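Local coordinates for protein cysteine desulfurase (Fervidobacterium islandicum, PDB 6A6E) that uses pyridoxal-5'-phosphate to take sulfur from L-cysteine, leaving alanine, and as a SufS-type enzyme probably supplies that sulfur for iron-sulfur cluster assembly, at residues Y79-R83 and P280-E284; F56-S62 and H289-V294; I167-K171 and L197-F202; K178-G184 and A205-D210. All blocks are in the same frame, centred on the assembly; numbering follows the deposited sequence.

Interaction 1. Residues Y79-R83 and P280-E284; sequences YEQAR and PYRFE
R83, E284 and Y281 bury the most surface where a helical turn, Y79-R83, faces the chain at P280-E284. That second segment starts with a cis peptide bond before P280, makes a short 3-10 turn at Y281 and R282, and is extended at E284. The backbones stay apart, the closest CA atoms (R83 and P280) being 9.7 Å from each other, so long side chains must bridge the gap. R83 is t at chi1 and chi2 and m at chi3, which brings its guanidinium in front of the E284 carboxylate. The two meet in a bidentate salt bridge, R83 NH1 to E284 OE2 at 2.7 Å and R83 NH2 to E284 OE1 at 3.1 Å, both nearly straight. Y79 (chi1 t) donates its OH to E284 OE1 at 2.7 Å. One turn back along the helix, E80 OE1 accepts from R83 NH2 at 3.0 Å, so E80, R83 and E284 form a salt-bridge network. P280 sets its CG over one face of the guanidinium, 3.4 Å from R83 CZ, and the Y281 ring turns its edge to the E80 carboxylate, CE1 to OE1 3.5 Å. R83 NH1 also bonds I97 O of strand 97-100. R83 thus faces two carboxylates, and the excess negative charge is met by neutral donors, Y79 OH and F99 N, both on E284.

Interaction 2. Residues F56-S62 and H289-V294; sequences FYLYHYS and HITGAV
T291 is the bump of this contact, and three aromatic rings form its hollow. F56-S62 is the last turn of helix 47-59, left at H60 and running on extended through Y61 and S62; H289-V294 opens helix 290-306, with H289 at the N-cap position. They are closest at Y57 and T291, CA to CA 7.0 Å. A threonine, small and beta-branched, fits between the rings: T291 CG2 sits over the face of Y57, 3.7 Å from the centroid in a CH-pi contact, while T291 OG1 lies 3.5 Å from F56 CE2 at the ring edge and 4.0 Å from Y61 CD1. This buried hydroxyl finds no polar partner, so the residue serves here by shape. F56, chi1 t, reaches toward the helix. V294 CG2 lies over the F56 ring, 4.2 Å from its centroid, in a second CH-pi contact, and I290 CG2 meets F56 CE2 at 4.1 Å. I290 CD1 fills the space beside S62 O, at 4.0 Å. A CB on G292 would collide with H289 CD2. The polar ends turn to the dimer interface: Y57 OH and H289 ND1 bond T241 of the second subunit, Y61 OH its S42. The contact thus lies between the dimer partner and helix 70-90, where A75 and A78 pack on F56 and Y79 on A293.

Interaction 3. Residues I167-K171 and L197-F202; sequences ILKTK and LIRETF
I167 forms the apolar centre between two helices that run side by side in the same direction, their segment axes 10.5 Å apart and crossing at -17°. I167 CA lies 7.2 Å from I198 CA, and L168 CA lies 6.9 Å from T201 CA. With chi1 m and chi2 t, I167 sends CD1 to within 4.0 Å of I198 CG1 and 4.4 Å of L197 CD2, and its CG2 lies 4.3 Å from F202 CE2. F202, the first residue to leave the helix, swings its ring (chi1 m) across to K171, with CE1 3.9 Å from K171 CB. T201 suits the tight middle: OG1 donates to L197 O at 2.6 Å, satisfying the hydroxyl within its own helix, and CG2 meets K171 CB at 3.7 Å. Further out, L168 CD2 lies 4.5 Å from L197 CD1 near the surface. At the polar edge the long, flexible K171, bent at chi2 (p), crosses the groove so that NZ donates to T201 O at 2.9 Å. Such parallel packing on one sheet face suits an alpha/beta layered domain, helix 195-201 connecting strands 179-183 and 206-210 in a beta-alpha-beta unit: I198 rests on V180, I182 and L207, T170 and F202 on L127 of strand 125-129, and R199 salt-bridges D228.

Interaction 4. Residues K178-G184 and A205-D210; sequences KVVSITG and ATLIVD. With PLP (pyridoxal-5'-phosphate), chain E.
D210 OD2 lies 2.5 Å from N1 of PLP, where, as in related fold-type I enzymes, an aspartate probably stabilises the protonated pyridine; its OD1 is held by A212 N. Behind it runs a ladder of six backbone hydrogen bonds: T206 N to K178 O 3.0 Å, V180 N to T206 O 2.9 Å, I208 N to V180 O 2.9 Å, I182 N to I208 O 2.9 Å, D210 N to I182 O 3.0 Å and G184 N to D210 O 2.8 Å. The strands are parallel, pairing V179 with T206 through T183 with D210, axes 4.6 Å apart at 19°. With helix 195-201 they form a beta-alpha-beta unit in the seven-stranded mixed sheet. On the face of V180, I182, L207 and V209, the first three pack on I198 of that helix, and apolar groups meet: V180 CG1 to L207 CD1 3.8 Å, V180 CG2 to the small A205 CB 3.7 Å. On the other face V179 CG1 meets I208 CD1 at 3.8 Å, while T183 OG1, bonded to Q185 O, lies 4.0 Å from PLP C2A.

How the interactions relate
From the N terminus the chain passes F56-S62, then Y79-R83, leaving two loops open that close only after the large sheet is built. Within them interactions 3 and 4 open at 167-171 and 178-184 and close in the same order at 197-202 and 205-210, so the two cross; R199 NH2 reaches A205 O at 2.8 Å, and helix 195-201, part of interaction 3, links the two strands of interaction 4. Next 280-284 closes interaction 1, and 289-294 closes interaction 2, the outer loop. Interactions 1 and 2 touch, A82 CB and A293 O being 3.3 Å apart, and tie helices 47-59 and 70-90 to the loop 280-284 and the start of helix 290-306.

Interaction 1. Residues Y79-R83 and P280-E284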
# COMPACT_ATOMS: atom_id res chain seq x y z
N TYR A 79 4.78 15.25 -2.40
CA TYR A 79 4.84 14.16 -1.42
C TYR A 79 5.38 14.62 -0.06
O TYR A 79 4.81 14.32 0.99
CB TYR A 79 5.68 13.00 -1.96
CG TYR A 79 5.75 11.75 -1.12
CD1 TYR A 79 4.71 10.80 -1.12
CD2 TYR A 79 6.91 11.45 -0.38
CE1 TYR A 79 4.83 9.62 -0.36
CE2 TYR A 79 7.03 10.28 0.36
CZ TYR A 79 5.97 9.38 0.39
OH TYR A 79 6.17 8.25 1.15
N GLU A 80 6.51 15.30 -0.06
CA GLU A 80 7.03 15.83 1.23
C GLU A 80 6.09 16.90 1.85
O GLU A 80 5.99 16.95 3.04
CB GLU A 80 8.39 16.46 1.05
CG GLU A 80 9.58 15.50 0.71
CD GLU A 80 9.40 13.95 0.56
OE1 GLU A 80 9.43 13.08 1.59
OE2 GLU A 80 9.42 13.60 -0.70
N GLN A 81 5.40 17.72 1.04
CA GLN A 81 4.37 18.63 1.55
C GLN A 81 3.26 17.83 2.24
O GLN A 81 2.80 18.23 3.31
CB GLN A 81 3.79 19.54 0.47
CG GLN A 81 4.82 20.62 0.04
CD GLN A 81 4.34 21.49 -1.12
OE1 GLN A 81 3.50 21.09 -1.92
NE2 GLN A 81 4.88 22.69 -1.21
N ALA A 82 2.88 16.67 1.68
CA ALA A 82 1.85 15.86 2.32
C ALA A 82 2.32 15.35 3.69
O ALA A 82 1.52 15.35 4.64
CB ALA A 82 1.42 14.73 1.43
N ARG A 83 3.58 14.92 3.80
CA ARG A 83 4.12 14.42 5.05
C ARG A 83 3.97 15.51 6.13
O ARG A 83 3.61 15.24 7.31
CB ARG A 83 5.60 14.02 4.91
CG ARG A 83 6.14 13.26 6.13
CD ARG A 83 7.66 13.07 6.12
NE ARG A 83 8.13 12.46 4.86
CZ ARG A 83 8.01 11.17 4.51
NH1 ARG A 83 7.42 10.27 5.32
NH2 ARG A 83 8.48 10.77 3.34
N PRO A 280 12.73 10.37 7.70
CA PRO A 280 11.84 9.20 7.85
C PRO A 280 12.07 8.10 6.80
O PRO A 280 11.45 7.02 6.85
CB PRO A 280 10.46 9.82 7.54
CG PRO A 280 10.73 10.92 6.55
CD PRO A 280 12.07 11.48 6.98
N TYR A 281 12.97 8.38 5.88
CA TYR A 281 13.17 7.60 4.65
C TYR A 281 13.67 6.21 4.95
O TYR A 281 13.42 5.24 4.19
CB TYR A 281 14.16 8.33 3.73
CG TYR A 281 13.85 9.80 3.50
CD1 TYR A 281 12.63 10.22 2.92
CD2 TYR A 281 14.76 10.79 3.87
CE1 TYR A 281 12.35 11.55 2.76
CE2 TYR A 281 14.48 12.14 3.68
CZ TYR A 281 13.29 12.49 3.12
OH TYR A 281 13.05 13.82 2.94
N ARG A 282 14.39 6.08 6.06
CA ARG A 282 14.75 4.77 6.60
C ARG A 282 13.64 3.73 6.65
O ARG A 282 13.92 2.50 6.56
CB ARG A 282 15.31 4.96 8.01
CG ARG A 282 15.69 3.70 8.73
CD ARG A 282 16.28 4.03 10.12
NE ARG A 282 17.45 4.82 9.88
CZ ARG A 282 18.15 5.46 10.80
NH1 ARG A 282 17.82 5.42 12.10
NH2 ARG A 282 19.20 6.17 10.38
N PHE A 283 12.40 4.18 6.87
CA PHE A 283 11.28 3.28 7.07
C PHE A 283 10.29 3.25 5.91
O PHE A 283 9.20 2.69 6.06
CB PHE A 283 10.56 3.60 8.38
CG PHE A 283 11.46 3.49 9.57
CD1 PHE A 283 11.92 2.27 9.95
CD2 PHE A 283 11.94 4.60 10.22
CE1 PHE A 283 12.78 2.12 11.00
CE2 PHE A 283 12.81 4.48 11.30
CZ PHE A 283 13.24 3.23 11.69
N GLU A 284 10.70 3.82 4.77
CA GLU A 284 9.98 3.74 3.48
C GLU A 284 10.75 3.00 2.38
O GLU A 284 11.61 3.56 1.77
CB GLU A 284 9.58 5.16 3.02
CG GLU A 284 8.53 5.76 3.99
CD GLU A 284 8.04 7.19 3.70
OE1 GLU A 284 8.35 7.77 2.62
OE2 GLU A 284 7.24 7.69 4.54

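Interaction 2. Residues F56-S62 and H289-V294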
# COMPACT_ATOMS: atom_id res chain seq x y z
N PHE A 56 -3.20 15.53 -9.95
CA PHE A 56 -1.88 15.09 -9.63
C PHE A 56 -1.42 13.90 -10.52
O PHE A 56 -0.37 13.99 -11.14
CB PHE A 56 -1.76 14.76 -8.14
CG PHE A 56 -0.38 14.35 -7.75
CD1 PHE A 56 0.61 15.31 -7.54
CD2 PHE A 56 -0.04 13.00 -7.66
CE1 PHE A 56 1.93 14.92 -7.20
CE2 PHE A 56 1.25 12.61 -7.32
CZ PHE A 56 2.23 13.59 -7.09
N TYR A 57 -2.24 12.85 -10.62
CA TYR A 57 -1.93 11.69 -11.46
C TYR A 57 -1.72 12.07 -12.90
O TYR A 57 -0.87 11.46 -13.61
CB TYR A 57 -3.07 10.63 -11.42
CG TYR A 57 -2.98 9.47 -10.42
CD1 TYR A 57 -1.81 8.72 -10.26
CD2 TYR A 57 -4.11 9.07 -9.67
CE1 TYR A 57 -1.75 7.66 -9.37
CE2 TYR A 57 -4.05 7.99 -8.79
CZ TYR A 57 -2.86 7.28 -8.68
OH TYR A 57 -2.78 6.25 -7.81
N LEU A 58 -2.54 13.03 -13.39
CA LEU A 58 -2.57 13.28 -14.84
C LEU A 58 -1.52 14.33 -15.24
O LEU A 58 -1.04 14.28 -16.34
CB LEU A 58 -3.97 13.68 -15.33
CG LEU A 58 -5.04 12.59 -15.26
CD1 LEU A 58 -6.42 13.11 -15.63
CD2 LEU A 58 -4.63 11.39 -16.15
N TYR A 59 -1.15 15.25 -14.35
CA TYR A 59 -0.30 16.38 -14.74
C TYR A 59 0.98 16.58 -13.91
O TYR A 59 1.90 17.32 -14.37
CB TYR A 59 -1.13 17.70 -14.75
CG TYR A 59 -2.26 17.75 -15.81
CD1 TYR A 59 -1.98 17.96 -17.17
CD2 TYR A 59 -3.57 17.55 -15.46
CE1 TYR A 59 -3.01 17.99 -18.15
CE2 TYR A 59 -4.61 17.63 -16.42
CZ TYR A 59 -4.31 17.85 -17.77
OH TYR A 59 -5.30 17.89 -18.71
N HIS A 60 1.07 15.98 -12.73
CA HIS A 60 2.20 16.29 -11.83
C HIS A 60 2.94 15.06 -11.33
O HIS A 60 3.54 15.10 -10.31
CB HIS A 60 1.75 17.14 -10.68
CG HIS A 60 1.13 18.42 -11.13
ND1 HIS A 60 1.88 19.46 -11.66
CD2 HIS A 60 -0.17 18.79 -11.27
CE1 HIS A 60 1.06 20.42 -12.04
NE2 HIS A 60 -0.19 20.04 -11.83
N TYR A 61 2.91 14.00 -12.10
CA TYR A 61 3.25 12.67 -11.57
C TYR A 61 4.54 12.12 -12.16
O TYR A 61 4.74 12.21 -13.35
CB TYR A 61 2.12 11.68 -11.86
CG TYR A 61 2.52 10.29 -11.46
CD1 TYR A 61 2.38 9.89 -10.15
CD2 TYR A 61 3.18 9.45 -12.34
CE1 TYR A 61 2.81 8.64 -9.75
CE2 TYR A 61 3.62 8.22 -11.94
CZ TYR A 61 3.40 7.82 -10.64
OH TYR A 61 3.83 6.60 -10.18
N SER A 62 5.38 11.56 -11.31
CA SER A 62 6.51 10.75 -11.66
C SER A 62 7.01 10.13 -10.38
O SER A 62 6.52 10.45 -9.34
CB SER A 62 7.69 11.58 -12.19
OG SER A 62 7.52 11.89 -13.53
N HIS A 289 2.89 4.79 -1.79
CA HIS A 289 1.65 5.22 -2.43
C HIS A 289 1.66 6.72 -2.57
O HIS A 289 0.99 7.45 -1.83
CB HIS A 289 0.42 4.69 -1.68
CG HIS A 289 -0.89 4.98 -2.34
ND1 HIS A 289 -0.98 5.51 -3.61
CD2 HIS A 289 -2.17 4.73 -1.94
CE1 HIS A 289 -2.26 5.55 -3.96
NE2 HIS A 289 -2.99 5.14 -2.94
N ILE A 290 2.42 7.17 -3.57
CA ILE A 290 2.75 8.57 -3.72
C ILE A 290 1.47 9.39 -3.81
O ILE A 290 1.30 10.37 -3.11
CB ILE A 290 3.60 8.84 -4.98
CG1 ILE A 290 4.97 8.11 -4.90
CG2 ILE A 290 3.85 10.31 -5.18
CD1 ILE A 290 5.58 8.05 -6.29
N THR A 291 0.54 8.98 -4.67
CA THR A 291 -0.63 9.75 -4.85
C THR A 291 -1.59 9.61 -3.67
O THR A 291 -2.41 10.53 -3.39
CB THR A 291 -1.33 9.33 -6.17
OG1 THR A 291 -0.40 9.53 -7.26
CG2 THR A 291 -2.61 10.15 -6.34
N GLY A 292 -1.54 8.48 -2.97
CA GLY A 292 -2.37 8.27 -1.76
C GLY A 292 -1.94 9.20 -0.63
O GLY A 292 -2.79 9.79 0.07
N ALA A 293 -0.64 9.35 -0.49
CA ALA A 293 -0.08 10.30 0.47
C ALA A 293 -0.51 11.77 0.14
O ALA A 293 -1.01 12.48 0.98
CB ALA A 293 1.40 10.18 0.48
N VAL A 294 -0.33 12.18 -1.10
CA VAL A 294 -0.72 13.51 -1.56
C VAL A 294 -2.23 13.70 -1.35
O VAL A 294 -2.66 14.73 -0.86
CB VAL A 294 -0.35 13.72 -3.05
CG1 VAL A 294 -0.93 15.03 -3.61
CG2 VAL A 294 1.13 13.80 -3.20

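Interaction 3. Residues I167-K171 and L197-F202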
# COMPACT_ATOMS: atom_id res chain seq x y z
N ILE A 167 -7.87 -0.99 34.39
CA ILE A 167 -6.51 -0.55 34.00
C ILE A 167 -5.52 -0.53 35.16
O ILE A 167 -4.46 -1.20 35.11
CB ILE A 167 -6.55 0.83 33.30
CG1 ILE A 167 -7.13 0.63 31.89
CG2 ILE A 167 -5.14 1.37 33.10
CD1 ILE A 167 -7.72 1.89 31.37
N LEU A 168 -5.92 0.14 36.23
CA LEU A 168 -5.16 0.11 37.53
C LEU A 168 -4.99 -1.28 38.13
O LEU A 168 -3.90 -1.57 38.60
CB LEU A 168 -5.81 1.02 38.57
CG LEU A 168 -5.85 2.47 38.09
CD1 LEU A 168 -6.78 3.33 38.92
CD2 LEU A 168 -4.44 3.04 38.06
N LYS A 169 -6.02 -2.12 38.11
CA LYS A 169 -5.86 -3.53 38.55
C LYS A 169 -4.89 -4.38 37.72
O LYS A 169 -4.08 -5.17 38.25
CB LYS A 169 -7.20 -4.24 38.60
CG LYS A 169 -7.83 -4.20 39.99
CD LYS A 169 -8.55 -5.50 40.36
CE LYS A 169 -9.95 -5.60 39.75
NZ LYS A 169 -10.67 -6.83 40.22
N THR A 170 -4.94 -4.21 36.40
CA THR A 170 -3.96 -4.93 35.56
C THR A 170 -2.51 -4.65 35.95
O THR A 170 -1.67 -5.54 35.90
CB THR A 170 -4.15 -4.57 34.09
OG1 THR A 170 -5.50 -4.85 33.73
CG2 THR A 170 -3.13 -5.36 33.22
N LYS A 171 -2.21 -3.42 36.31
CA LYS A 171 -0.85 -3.01 36.70
C LYS A 171 -0.32 -3.73 37.93
O LYS A 171 0.87 -3.92 38.05
CB LYS A 171 -0.80 -1.49 36.95
CG LYS A 171 0.35 -0.92 37.78
CD LYS A 171 1.71 -0.86 37.10
CE LYS A 171 2.65 0.07 37.88
NZ LYS A 171 2.14 1.48 37.88
N LEU A 197 -4.13 8.14 31.09
CA LEU A 197 -4.13 7.29 32.29
C LEU A 197 -3.30 6.04 31.99
O LEU A 197 -2.48 5.60 32.81
CB LEU A 197 -5.55 6.94 32.66
CG LEU A 197 -5.67 5.86 33.75
CD1 LEU A 197 -5.13 6.34 35.10
CD2 LEU A 197 -7.13 5.43 33.83
N ILE A 198 -3.44 5.48 30.78
CA ILE A 198 -2.61 4.33 30.42
C ILE A 198 -1.15 4.70 30.36
O ILE A 198 -0.28 3.96 30.85
CB ILE A 198 -3.12 3.62 29.12
CG1 ILE A 198 -4.50 3.07 29.40
CG2 ILE A 198 -2.17 2.50 28.66
CD1 ILE A 198 -5.27 2.77 28.15
N ARG A 199 -0.84 5.85 29.79
CA ARG A 199 0.56 6.24 29.65
C ARG A 199 1.24 6.36 31.04
O ARG A 199 2.38 5.89 31.21
CB ARG A 199 0.59 7.58 28.94
CG ARG A 199 1.90 8.37 29.00
CD ARG A 199 3.04 7.77 28.21
NE ARG A 199 3.54 6.46 28.63
CZ ARG A 199 4.42 5.74 27.93
NH1 ARG A 199 4.88 6.17 26.75
NH2 ARG A 199 4.81 4.54 28.35
N GLU A 200 0.55 6.96 32.01
CA GLU A 200 1.12 7.07 33.42
C GLU A 200 1.12 5.80 34.19
O GLU A 200 2.07 5.54 34.96
CB GLU A 200 0.46 8.17 34.25
CG GLU A 200 0.34 9.52 33.55
CD GLU A 200 1.66 10.05 33.01
OE1 GLU A 200 2.73 9.60 33.48
OE2 GLU A 200 1.61 10.93 32.09
N THR A 201 0.10 4.95 33.99
CA THR A 201 0.08 3.67 34.69
C THR A 201 1.23 2.76 34.22
O THR A 201 1.79 2.01 35.00
CB THR A 201 -1.27 2.99 34.44
OG1 THR A 201 -2.31 3.89 34.82
CG2 THR A 201 -1.38 1.68 35.15
N PHE A 202 1.55 2.78 32.93
CA PHE A 202 2.60 1.91 32.42
C PHE A 202 3.70 2.81 31.88
O PHE A 202 3.94 2.95 30.65
CB PHE A 202 2.06 0.96 31.36
CG PHE A 202 0.97 0.06 31.88
CD1 PHE A 202 1.29 -0.99 32.69
CD2 PHE A 202 -0.34 0.31 31.62
CE1 PHE A 202 0.31 -1.80 33.18
CE2 PHE A 202 -1.33 -0.48 32.12
CZ PHE A 202 -1.00 -1.55 32.90

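Interaction 4. Residues K178-G184 and A205-D210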
# COMPACT_ATOMS: atom_id res chain seq x y z
N LYS A 178 6.81 -4.81 28.75
CA LYS A 178 7.78 -4.21 27.85
C LYS A 178 7.05 -3.32 26.81
O LYS A 178 7.52 -2.21 26.48
CB LYS A 178 8.66 -5.28 27.20
CG LYS A 178 9.84 -4.70 26.43
CD LYS A 178 10.79 -3.92 27.37
CE LYS A 178 12.24 -4.05 27.01
NZ LYS A 178 12.65 -5.49 27.11
N VAL A 179 5.88 -3.77 26.37
CA VAL A 179 5.06 -3.04 25.35
C VAL A 179 3.60 -3.07 25.79
O VAL A 179 3.12 -4.09 26.29
CB VAL A 179 5.19 -3.71 23.95
CG1 VAL A 179 4.27 -3.08 22.92
CG2 VAL A 179 6.61 -3.57 23.51
N VAL A 180 2.92 -1.94 25.64
CA VAL A 180 1.48 -1.84 25.81
C VAL A 180 0.93 -1.36 24.43
O VAL A 180 1.37 -0.32 23.92
CB VAL A 180 1.10 -0.81 26.90
CG1 VAL A 180 -0.40 -0.56 27.00
CG2 VAL A 180 1.55 -1.30 28.28
N SER A 181 0.01 -2.10 23.84
CA SER A 181 -0.62 -1.68 22.59
C SER A 181 -2.09 -1.67 22.79
O SER A 181 -2.68 -2.69 23.05
CB SER A 181 -0.26 -2.62 21.44
OG SER A 181 -0.58 -2.07 20.17
N ILE A 182 -2.71 -0.53 22.63
CA ILE A 182 -4.10 -0.47 22.90
C ILE A 182 -4.81 0.41 21.89
O ILE A 182 -4.21 1.34 21.37
CB ILE A 182 -4.32 0.10 24.36
CG1 ILE A 182 -5.80 -0.05 24.74
CG2 ILE A 182 -3.87 1.54 24.47
CD1 ILE A 182 -6.08 0.08 26.22
N THR A 183 -6.11 0.14 21.68
CA THR A 183 -6.92 0.94 20.81
C THR A 183 -7.19 2.31 21.42
O THR A 183 -7.29 2.48 22.62
CB THR A 183 -8.26 0.25 20.47
OG1 THR A 183 -8.95 1.05 19.53
CG2 THR A 183 -9.17 0.03 21.71
N GLY A 184 -7.19 3.32 20.58
CA GLY A 184 -7.57 4.64 20.98
C GLY A 184 -9.08 4.73 21.09
O GLY A 184 -9.62 5.61 21.81
N ALA A 205 6.65 1.44 29.71
CA ALA A 205 6.35 0.60 28.53
C ALA A 205 6.56 1.40 27.26
O ALA A 205 6.51 2.63 27.28
CB ALA A 205 4.96 0.01 28.61
N THR A 206 6.89 0.72 26.18
CA THR A 206 6.70 1.28 24.82
C THR A 206 5.22 1.25 24.60
O THR A 206 4.60 0.16 24.55
CB THR A 206 7.41 0.45 23.74
OG1 THR A 206 8.80 0.57 23.94
CG2 THR A 206 7.13 0.97 22.32
N LEU A 207 4.64 2.42 24.50
CA LEU A 207 3.20 2.57 24.28
C LEU A 207 2.79 2.86 22.79
O LEU A 207 3.10 3.93 22.21
CB LEU A 207 2.63 3.63 25.22
CG LEU A 207 1.14 3.97 25.10
CD1 LEU A 207 0.19 2.81 25.34
CD2 LEU A 207 0.84 5.10 26.06
N ILE A 208 2.00 1.93 22.25
CA ILE A 208 1.43 2.02 20.93
C ILE A 208 -0.09 2.22 21.03
O ILE A 208 -0.81 1.49 21.77
CB ILE A 208 1.69 0.70 20.14
CG1 ILE A 208 3.17 0.41 20.12
CG2 ILE A 208 1.07 0.78 18.72
CD1 ILE A 208 3.50 -1.03 19.81
N VAL A 209 -0.59 3.16 20.23
CA VAL A 209 -2.01 3.34 20.12
C VAL A 209 -2.46 3.06 18.70
O VAL A 209 -1.91 3.61 17.75
CB VAL A 209 -2.41 4.77 20.56
CG1 VAL A 209 -3.82 5.08 20.22
CG2 VAL A 209 -2.22 4.92 22.08
N ASP A 210 -3.47 2.17 18.60
CA ASP A 210 -4.23 1.96 17.42
C ASP A 210 -5.30 3.01 17.32
O ASP A 210 -6.35 2.92 17.95
CB ASP A 210 -4.78 0.51 17.39
CG ASP A 210 -5.74 0.22 16.20
OD1 ASP A 210 -5.95 1.12 15.40
OD2 ASP A 210 -6.33 -0.91 16.12
N1 PLP E . -8.16 -1.04 14.35
C2 PLP E . -9.32 -0.45 14.46
C2A PLP E . -9.85 -0.09 15.81
C3 PLP E . -10.08 -0.21 13.24
O3 PLP E . -11.26 0.36 13.34
C4 PLP E . -9.51 -0.55 11.93
C4A PLP E . -10.15 -0.26 10.67
C5 PLP E . -8.21 -1.24 11.93
C6 PLP E . -7.64 -1.43 13.15
C5A PLP E . -7.55 -1.74 10.64
O4P PLP E . -7.42 -0.85 9.54
P PLP E . -6.99 -1.26 8.02
O1P PLP E . -5.61 -1.77 8.04
O2P PLP E . -8.09 -2.21 7.65
O3P PLP E . -7.08 0.09 7.37
O HOH W 1 9.59 -0.96 25.90